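Local coordinates for protein C-type lectin domain family 4 member F (Mus musculus, PDB 6JJJ) that serves as a Kupffer cell receptor with affinity for galactose and fucose, binds glycolipids and could take part in endocytosis, at residues 108-120 with 128-140. Residues are numbered along the deposited sequence; the frame is centred on the assembly and turned at random.
Sequences GFWGKNQPDNWRH and CVHVRQQWNDMAC. With CA (calcium ion), chain H; CA (calcium ion), chain G.
Val129, on the first strand of the hairpin, sets CG2 against Trp110 CH2 of the long loop at 4.1 Å. Past the turn, Trp135 has Phe109 CB over one face and turns an edge to Trp110. Its backbone N donates to Phe109 O and its O takes a weak bond from Gly111 N, a single bridge joining the loop to the chain at Trp135. With CG beside its own backbone N (chi1 -60°), the Trp135 indole lies under Phe109 CB, 3.9 Å from the centroid of the five-membered ring. The indole edge, led by CE3, meets the face of Trp110 at 3.5 Å from CE2 in a T-shaped pair, planes at 79°. Pro115 CD covers the other face of Trp110.

Asn136 brings OD1 to one calcium ion at 2.5 Å, while its ND2 donates to His130 NE2, fixing the amide's rotation. Asp137 gives the same ion both its backbone O and OD1; from the loop, Asp116 OD1 binds at 2.5 Å. Asp137 OD2 accepts Asn117 N at 2.8 Å through its syn lone pair, tying the loop just where Asn117 OD1 reaches the second calcium. Farther on, Met138 CE touches His120 CE1, and Ala139 CB stands over the centre of the imidazole face, 3.8 Å from its centroid. His120 NE2 is hydrogen-bonded to Glu126 OE2, while OE1 of that carboxylate completes the protein ligands of the ion held by Asn136 and Asp137.

In this extracellular C-type lectin domain, Gln114-Pro115-Asp116, with its cis proline, is the QPD motif of galactose-type members, and Trp135-Asn136-Asp137 the WND motif common to calcium-dependent ones. Their ion probably balances the negative charge of Asp116, Glu126 and Asp137, and its water probably marks where sugar hydroxyls would bind, as in relatives.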
# COMPACT_ATOMS: atom_id res chain seq x y z
N GLY A 108 -33.21 8.61 -4.41
CA GLY A 108 -32.60 9.45 -3.40
C GLY A 108 -31.20 9.83 -3.81
O GLY A 108 -30.75 10.95 -3.56
N PHE A 109 -30.50 8.90 -4.47
CA PHE A 109 -29.17 9.17 -4.98
C PHE A 109 -29.21 10.12 -6.18
O PHE A 109 -28.17 10.68 -6.54
CB PHE A 109 -28.47 7.87 -5.39
CG PHE A 109 -28.33 6.88 -4.27
CD1 PHE A 109 -28.21 7.30 -2.96
CD2 PHE A 109 -28.30 5.53 -4.54
CE1 PHE A 109 -28.08 6.38 -1.93
CE2 PHE A 109 -28.16 4.60 -3.52
CZ PHE A 109 -28.05 5.03 -2.22
N TRP A 110 -30.37 10.29 -6.80
CA TRP A 110 -30.50 11.23 -7.90
C TRP A 110 -30.75 12.64 -7.37
O TRP A 110 -31.22 12.84 -6.24
CB TRP A 110 -31.65 10.85 -8.82
CG TRP A 110 -31.55 9.50 -9.45
CD1 TRP A 110 -32.06 8.33 -8.97
CD2 TRP A 110 -30.93 9.18 -10.70
NE1 TRP A 110 -31.78 7.30 -9.84
CE2 TRP A 110 -31.09 7.80 -10.91
CE3 TRP A 110 -30.25 9.94 -11.67
CZ2 TRP A 110 -30.58 7.15 -12.04
CZ3 TRP A 110 -29.75 9.29 -12.78
CH2 TRP A 110 -29.92 7.92 -12.96
N GLY A 111 -30.44 13.63 -8.20
CA GLY A 111 -30.75 15.01 -7.88
C GLY A 111 -32.22 15.21 -7.56
O GLY A 111 -33.03 14.29 -7.77
N LYS A 112 -32.58 16.39 -7.06
CA LYS A 112 -33.97 16.63 -6.67
C LYS A 112 -34.93 16.39 -7.83
O LYS A 112 -36.05 15.91 -7.62
CB LYS A 112 -34.12 18.06 -6.13
CG LYS A 112 -33.41 18.31 -4.81
CD LYS A 112 -33.73 19.69 -4.27
CE LYS A 112 -33.08 19.93 -2.92
NZ LYS A 112 -33.44 21.27 -2.37
N ASN A 113 -34.51 16.73 -9.05
CA ASN A 113 -35.26 16.41 -10.27
C ASN A 113 -34.25 15.85 -11.27
O ASN A 113 -33.65 16.59 -12.04
CB ASN A 113 -36.02 17.63 -10.82
CG ASN A 113 -35.14 18.85 -10.98
OD1 ASN A 113 -34.46 19.01 -12.00
ND2 ASN A 113 -35.15 19.73 -9.99
N GLN A 114 -34.06 14.52 -11.24
CA GLN A 114 -33.04 13.86 -12.04
C GLN A 114 -33.38 12.38 -12.09
O GLN A 114 -33.86 11.85 -11.08
CB GLN A 114 -31.64 14.07 -11.44
CG GLN A 114 -30.49 14.11 -12.44
CD GLN A 114 -30.67 15.16 -13.52
OE1 GLN A 114 -31.27 14.90 -14.56
NE2 GLN A 114 -30.15 16.36 -13.27
N PRO A 115 -33.14 11.68 -13.21
CA PRO A 115 -32.56 12.16 -14.47
C PRO A 115 -33.49 13.05 -15.29
O PRO A 115 -34.71 12.90 -15.23
CB PRO A 115 -32.25 10.87 -15.24
CG PRO A 115 -33.26 9.89 -14.72
CD PRO A 115 -33.48 10.24 -13.27
N ASP A 116 -32.90 13.97 -16.07
CA ASP A 116 -33.66 14.85 -16.94
C ASP A 116 -33.46 14.55 -18.42
O ASP A 116 -34.32 14.93 -19.22
CB ASP A 116 -33.29 16.31 -16.67
CG ASP A 116 -31.80 16.57 -16.83
OD1 ASP A 116 -31.06 15.60 -17.09
OD2 ASP A 116 -31.38 17.74 -16.69
N ASN A 117 -32.36 13.90 -18.79
CA ASN A 117 -32.09 13.57 -20.18
C ASN A 117 -32.01 14.84 -21.03
O ASN A 117 -32.56 14.92 -22.13
CB ASN A 117 -33.13 12.61 -20.75
CG ASN A 117 -32.62 11.84 -21.95
OD1 ASN A 117 -31.44 11.49 -22.01
ND2 ASN A 117 -33.50 11.57 -22.91
N TRP A 118 -31.32 15.85 -20.50
CA TRP A 118 -31.27 17.16 -21.14
C TRP A 118 -30.68 17.04 -22.54
O TRP A 118 -29.83 16.19 -22.81
CB TRP A 118 -30.45 18.12 -20.29
CG TRP A 118 -30.64 19.56 -20.62
CD1 TRP A 118 -31.78 20.30 -20.42
CD2 TRP A 118 -29.68 20.44 -21.19
NE1 TRP A 118 -31.57 21.59 -20.84
CE2 TRP A 118 -30.29 21.71 -21.32
CE3 TRP A 118 -28.35 20.30 -21.61
CZ2 TRP A 118 -29.63 22.81 -21.85
CZ3 TRP A 118 -27.70 21.40 -22.13
CH2 TRP A 118 -28.34 22.63 -22.25
N ARG A 119 -31.15 17.90 -23.44
CA ARG A 119 -30.67 17.92 -24.82
C ARG A 119 -29.51 18.91 -24.91
O ARG A 119 -29.71 20.12 -24.74
CB ARG A 119 -31.79 18.29 -25.78
CG ARG A 119 -31.49 17.99 -27.25
CD ARG A 119 -30.84 19.16 -27.98
NE ARG A 119 -30.59 18.82 -29.39
CZ ARG A 119 -29.90 19.58 -30.23
NH1 ARG A 119 -29.38 20.73 -29.82
NH2 ARG A 119 -29.73 19.19 -31.49
N HIS A 120 -28.32 18.40 -25.19
CA HIS A 120 -27.15 19.27 -25.26
C HIS A 120 -27.05 19.92 -26.64
O HIS A 120 -27.68 19.49 -27.61
CB HIS A 120 -25.87 18.49 -24.96
CG HIS A 120 -25.62 18.29 -23.50
ND1 HIS A 120 -24.58 18.91 -22.83
CD2 HIS A 120 -26.29 17.56 -22.56
CE1 HIS A 120 -24.61 18.56 -21.56
NE2 HIS A 120 -25.63 17.74 -21.37
N CYS A 128 -25.38 8.95 -19.68
CA CYS A 128 -24.29 8.52 -18.81
C CYS A 128 -24.39 9.30 -17.51
O CYS A 128 -24.85 10.44 -17.48
CB CYS A 128 -22.92 8.74 -19.48
SG CYS A 128 -22.61 7.61 -20.87
N VAL A 129 -23.97 8.65 -16.42
CA VAL A 129 -24.16 9.17 -15.07
C VAL A 129 -22.81 9.46 -14.43
O VAL A 129 -21.90 8.63 -14.50
CB VAL A 129 -24.97 8.19 -14.20
CG1 VAL A 129 -25.15 8.74 -12.80
CG2 VAL A 129 -26.31 7.88 -14.85
N HIS A 130 -22.70 10.62 -13.79
CA HIS A 130 -21.56 10.94 -12.94
C HIS A 130 -22.09 11.34 -11.56
O HIS A 130 -23.30 11.46 -11.34
CB HIS A 130 -20.69 12.05 -13.56
CG HIS A 130 -21.42 13.33 -13.81
ND1 HIS A 130 -20.99 14.25 -14.75
CD2 HIS A 130 -22.53 13.86 -13.25
CE1 HIS A 130 -21.82 15.28 -14.77
NE2 HIS A 130 -22.76 15.07 -13.86
N VAL A 131 -21.17 11.57 -10.63
CA VAL A 131 -21.53 11.86 -9.24
C VAL A 131 -20.69 13.02 -8.72
O VAL A 131 -19.46 13.00 -8.83
CB VAL A 131 -21.33 10.62 -8.34
CG1 VAL A 131 -21.85 10.88 -6.93
CG2 VAL A 131 -21.98 9.40 -8.95
N ARG A 132 -21.36 14.01 -8.13
CA ARG A 132 -20.71 15.03 -7.31
C ARG A 132 -21.14 14.92 -5.86
O ARG A 132 -20.30 14.77 -4.96
CB ARG A 132 -21.03 16.43 -7.86
N GLN A 133 -22.45 14.99 -5.59
CA GLN A 133 -23.04 14.55 -4.34
C GLN A 133 -24.28 13.70 -4.54
O GLN A 133 -24.71 13.04 -3.59
CB GLN A 133 -23.40 15.75 -3.44
CG GLN A 133 -22.28 16.21 -2.54
CD GLN A 133 -22.79 16.92 -1.31
OE1 GLN A 133 -24.00 17.10 -1.14
NE2 GLN A 133 -21.88 17.26 -0.40
N GLN A 134 -24.86 13.70 -5.73
CA GLN A 134 -25.96 12.83 -6.09
C GLN A 134 -25.87 12.65 -7.60
O GLN A 134 -25.28 13.47 -8.30
CB GLN A 134 -27.31 13.41 -5.65
CG GLN A 134 -27.47 13.49 -4.11
CD GLN A 134 -28.93 13.55 -3.69
OE1 GLN A 134 -29.76 14.15 -4.36
NE2 GLN A 134 -29.23 12.99 -2.51
N TRP A 135 -26.44 11.56 -8.10
CA TRP A 135 -26.26 11.21 -9.50
C TRP A 135 -26.84 12.29 -10.41
O TRP A 135 -27.73 13.05 -10.04
CB TRP A 135 -26.93 9.88 -9.81
CG TRP A 135 -26.41 8.75 -9.02
CD1 TRP A 135 -25.34 8.76 -8.18
CD2 TRP A 135 -26.94 7.42 -8.99
NE1 TRP A 135 -25.17 7.51 -7.63
CE2 TRP A 135 -26.13 6.67 -8.11
CE3 TRP A 135 -28.01 6.79 -9.62
CZ2 TRP A 135 -26.37 5.33 -7.84
CZ3 TRP A 135 -28.25 5.45 -9.36
CH2 TRP A 135 -27.43 4.74 -8.48
N ASN A 136 -26.30 12.35 -11.63
CA ASN A 136 -26.87 13.19 -12.68
C ASN A 136 -26.54 12.54 -14.02
O ASN A 136 -25.38 12.22 -14.29
CB ASN A 136 -26.31 14.61 -12.64
CG ASN A 136 -26.69 15.42 -13.87
OD1 ASN A 136 -27.81 15.32 -14.37
ND2 ASN A 136 -25.74 16.21 -14.38
N ASP A 137 -27.56 12.30 -14.84
CA ASP A 137 -27.32 11.81 -16.19
C ASP A 137 -26.71 12.92 -17.03
O ASP A 137 -27.04 14.10 -16.86
CB ASP A 137 -28.60 11.26 -16.82
CG ASP A 137 -29.62 12.33 -17.13
OD1 ASP A 137 -29.60 13.41 -16.51
OD2 ASP A 137 -30.46 12.06 -18.01
N MET A 138 -25.79 12.55 -17.92
CA MET A 138 -24.94 13.53 -18.59
C MET A 138 -24.65 13.05 -20.00
O MET A 138 -24.78 11.87 -20.32
CB MET A 138 -23.64 13.74 -17.80
CG MET A 138 -22.68 14.73 -18.40
SD MET A 138 -23.41 16.37 -18.52
CE MET A 138 -22.20 17.21 -19.54
N ALA A 139 -24.25 14.00 -20.85
CA ALA A 139 -23.82 13.66 -22.20
C ALA A 139 -22.55 12.82 -22.14
O ALA A 139 -21.56 13.20 -21.51
CB ALA A 139 -23.57 14.93 -23.01
N CYS A 140 -22.59 11.65 -22.78
CA CYS A 140 -21.49 10.70 -22.63
C CYS A 140 -20.20 11.23 -23.23
O CYS A 140 -19.12 10.95 -22.70
CB CYS A 140 -21.88 9.36 -23.26
SG CYS A 140 -23.34 8.58 -22.50
CA CA H . -28.72 16.07 -16.52
CA CA G . -30.85 8.84 -21.19
O HOH W 1 -28.57 18.29 -16.01